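Local coordinates for putative immunoglobulin-blocking virulence protein (Mycoplasma mycoides subsp. capri, PDB 7ADK) that is a putative immunoglobulin-blocking virulence protein that probably helps the mycoplasma evade host antibodies, at residues A[702-705]-A[706-710]. Numbering follows the deposited sequence.
Sequences RNLD and KYFEY
Lys706 lays its aliphatic chain beside the carbonyl oxygen of Arg702, its CG standing 3.4 Å from Arg702 O. The chain bends at chi2 (-38°) and again at chi4, which keeps CD and CE near that same oxygen and brings Lys706 NZ to Tyr710 OH, a weak hydrogen bond of 3.4 Å. The backbone N of Lys706 makes a weak bond to Asn703 O (N-H...O 128°). Tyr707 follows with CD2 3.4 Å from Asn703 O, while Leu704 O meets the rim of the ring, close to the level of its plane. The hydroxyl of Tyr707 is hydrogen-bonded to Lys618 O, and Asn703 ND2 bonds to Glu656 O and Glu659 O, so that amide nitrogen and the Tyr707 hydroxyl are satisfied. At Phe708 the contact is apolar: CE2 comes 3.8 Å from Leu704 CD1, the two side chains lie alongside one another and head the same way, and both touch Ile688 of strand 688-690. Glu709 supplies the straightest bond across the contact, its N donating to Asp705 O at 2.9 Å with an N-H...O angle of 158°; Phe708 N reaches that oxygen too, but weakly. Tyr710 extends the i to i+4 pattern, its N bonding to Lys706 O, and Lys706 CA lies above one face of the Tyr710 ring, displaced toward its rim. Such spacing is that of the last turns of an amphipathic alpha-helix, here helix 698-709, whose Leu704, Tyr707 and Phe708 side packs on strand 688-690.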
ATOM      1  N   ARG A 702       8.649  15.506  33.770  1.00 83.60           N
ATOM      2  CA  ARG A 702       8.744  14.132  33.248  1.00 83.60           C
ATOM      3  C   ARG A 702       7.614  13.787  32.284  1.00 83.60           C
ATOM      4  O   ARG A 702       7.874  13.154  31.271  1.00 83.60           O
ATOM      5  CB  ARG A 702       8.809  13.096  34.378  1.00 83.60           C
ATOM      6  CG  ARG A 702      10.013  13.215  35.306  1.00 83.60           C
ATOM      7  CD  ARG A 702      11.351  13.189  34.617  1.00 83.60           C
ATOM      8  NE  ARG A 702      12.454  13.208  35.566  1.00 83.60           N
ATOM      9  CZ  ARG A 702      13.323  14.147  35.809  1.00 83.60           C
ATOM     10  NH1 ARG A 702      14.176  13.968  36.745  1.00 83.60           N
ATOM     11  NH2 ARG A 702      13.368  15.251  35.158  1.00 83.60           N
ATOM     12  N   ASN A 703       6.382  14.228  32.530  1.00 78.09           N
ATOM     13  CA  ASN A 703       5.255  13.998  31.618  1.00 78.09           C
ATOM     14  C   ASN A 703       5.344  14.799  30.303  1.00 78.09           C
ATOM     15  O   ASN A 703       5.006  14.279  29.240  1.00 78.09           O
ATOM     16  CB  ASN A 703       3.937  14.265  32.367  1.00 78.09           C
ATOM     17  CG  ASN A 703       3.532  13.128  33.285  1.00 78.09           C
ATOM     18  OD1 ASN A 703       3.809  11.966  33.037  1.00 78.09           O
ATOM     19  ND2 ASN A 703       2.831  13.406  34.345  1.00 78.09           N
ATOM     20  N   LEU A 704       5.836  16.041  30.363  1.00 77.41           N
ATOM     21  CA  LEU A 704       6.033  16.863  29.172  1.00 77.41           C
ATOM     22  C   LEU A 704       7.055  16.230  28.224  1.00 77.41           C
ATOM     23  O   LEU A 704       6.830  16.237  27.016  1.00 77.41           O
ATOM     24  CB  LEU A 704       6.416  18.292  29.590  1.00 77.41           C
ATOM     25  CG  LEU A 704       6.638  19.277  28.432  1.00 77.41           C
ATOM     26  CD1 LEU A 704       5.410  19.471  27.559  1.00 77.41           C
ATOM     27  CD2 LEU A 704       7.014  20.631  29.012  1.00 77.41           C
ATOM     28  N   ASP A 705       8.125  15.620  28.755  1.00 79.34           N
ATOM     29  CA  ASP A 705       9.130  14.924  27.943  1.00 79.34           C
ATOM     30  C   ASP A 705       8.523  13.828  27.064  1.00 79.34           C
ATOM     31  O   ASP A 705       8.821  13.745  25.873  1.00 79.34           O
ATOM     32  CB  ASP A 705      10.219  14.303  28.824  1.00 79.34           C
ATOM     33  CG  ASP A 705      11.033  15.299  29.649  1.00 79.34           C
ATOM     34  OD1 ASP A 705      10.889  16.527  29.474  1.00 79.34           O
ATOM     35  OD2 ASP A 705      11.882  14.835  30.441  1.00 79.34           O
ATOM     36  N   LYS A 706       7.596  13.042  27.615  1.00 74.96           N
ATOM     37  CA  LYS A 706       7.033  11.869  26.940  1.00 74.96           C
ATOM     38  C   LYS A 706       6.233  12.224  25.696  1.00 74.96           C
ATOM     39  O   LYS A 706       6.354  11.516  24.707  1.00 74.96           O
ATOM     40  CB  LYS A 706       6.184  11.030  27.900  1.00 74.96           C
ATOM     41  CG  LYS A 706       6.849  10.631  29.222  1.00 74.96           C
ATOM     42  CD  LYS A 706       8.341  10.286  29.121  1.00 74.96           C
ATOM     43  CE  LYS A 706       8.913   9.849  30.468  1.00 74.96           C
ATOM     44  NZ  LYS A 706       8.405   8.538  30.899  1.00 74.96           N
ATOM     45  N   TYR A 707       5.460  13.311  25.695  1.00 70.69           N
ATOM     46  CA  TYR A 707       4.759  13.754  24.486  1.00 70.69           C
ATOM     47  C   TYR A 707       5.705  14.159  23.349  1.00 70.69           C
ATOM     48  O   TYR A 707       5.329  14.025  22.195  1.00 70.69           O
ATOM     49  CB  TYR A 707       3.818  14.921  24.778  1.00 70.69           C
ATOM     50  CG  TYR A 707       2.586  14.626  25.599  1.00 70.69           C
ATOM     51  CD1 TYR A 707       1.403  14.167  24.988  1.00 70.69           C
ATOM     52  CD2 TYR A 707       2.599  14.899  26.972  1.00 70.69           C
ATOM     53  CE1 TYR A 707       0.245  13.969  25.758  1.00 70.69           C
ATOM     54  CE2 TYR A 707       1.439  14.713  27.739  1.00 70.69           C
ATOM     55  CZ  TYR A 707       0.265  14.250  27.138  1.00 70.69           C
ATOM     56  OH  TYR A 707      -0.848  14.120  27.891  1.00 70.69           O
ATOM     57  N   PHE A 708       6.913  14.653  23.631  1.00 70.69           N
ATOM     58  CA  PHE A 708       7.896  14.924  22.586  1.00 70.69           C
ATOM     59  C   PHE A 708       8.660  13.661  22.176  1.00 70.69           C
ATOM     60  O   PHE A 708       8.894  13.451  20.996  1.00 70.69           O
ATOM     61  CB  PHE A 708       8.839  16.036  23.058  1.00 70.69           C
ATOM     62  CG  PHE A 708       8.174  17.392  23.143  1.00 70.69           C
ATOM     63  CD1 PHE A 708       7.692  17.997  21.972  1.00 70.69           C
ATOM     64  CD2 PHE A 708       8.078  18.073  24.367  1.00 70.69           C
ATOM     65  CE1 PHE A 708       7.078  19.254  22.027  1.00 70.69           C
ATOM     66  CE2 PHE A 708       7.481  19.340  24.425  1.00 70.69           C
ATOM     67  CZ  PHE A 708       6.968  19.920  23.256  1.00 70.69           C
ATOM     68  N   GLU A 709       9.015  12.789  23.112  1.00 73.93           N
ATOM     69  CA  GLU A 709       9.788  11.582  22.856  1.00 73.93           C
ATOM     70  C   GLU A 709       8.971  10.510  22.118  1.00 73.93           C
ATOM     71  O   GLU A 709       9.425   9.982  21.103  1.00 73.93           O
ATOM     72  CB  GLU A 709      10.353  11.076  24.182  1.00 73.93           C
ATOM     73  CG  GLU A 709      11.353   9.937  24.028  1.00 73.93           C
ATOM     74  CD  GLU A 709      11.851   9.404  25.375  1.00 73.93           C
ATOM     75  OE1 GLU A 709      11.600  10.017  26.421  1.00 73.93           O
ATOM     76  OE2 GLU A 709      12.508   8.354  25.402  1.00 73.93           O
ATOM     77  N   TYR A 710       7.767  10.199  22.590  1.00 69.36           N
ATOM     78  CA  TYR A 710       6.976   9.063  22.115  1.00 69.36           C
ATOM     79  C   TYR A 710       6.126   9.379  20.879  1.00 69.36           C
ATOM     80  O   TYR A 710       5.556   8.462  20.302  1.00 69.36           O
ATOM     81  CB  TYR A 710       6.125   8.522  23.275  1.00 69.36           C
ATOM     82  CG  TYR A 710       6.854   8.052  24.532  1.00 69.36           C
ATOM     83  CD1 TYR A 710       8.234   7.773  24.534  1.00 69.36           C
ATOM     84  CD2 TYR A 710       6.121   7.864  25.719  1.00 69.36           C
ATOM     85  CE1 TYR A 710       8.878   7.355  25.708  1.00 69.36           C
ATOM     86  CE2 TYR A 710       6.761   7.444  26.901  1.00 69.36           C
ATOM     87  CZ  TYR A 710       8.148   7.200  26.898  1.00 69.36           C
ATOM     88  OH  TYR A 710       8.788   6.830  28.038  1.00 69.36           O
TER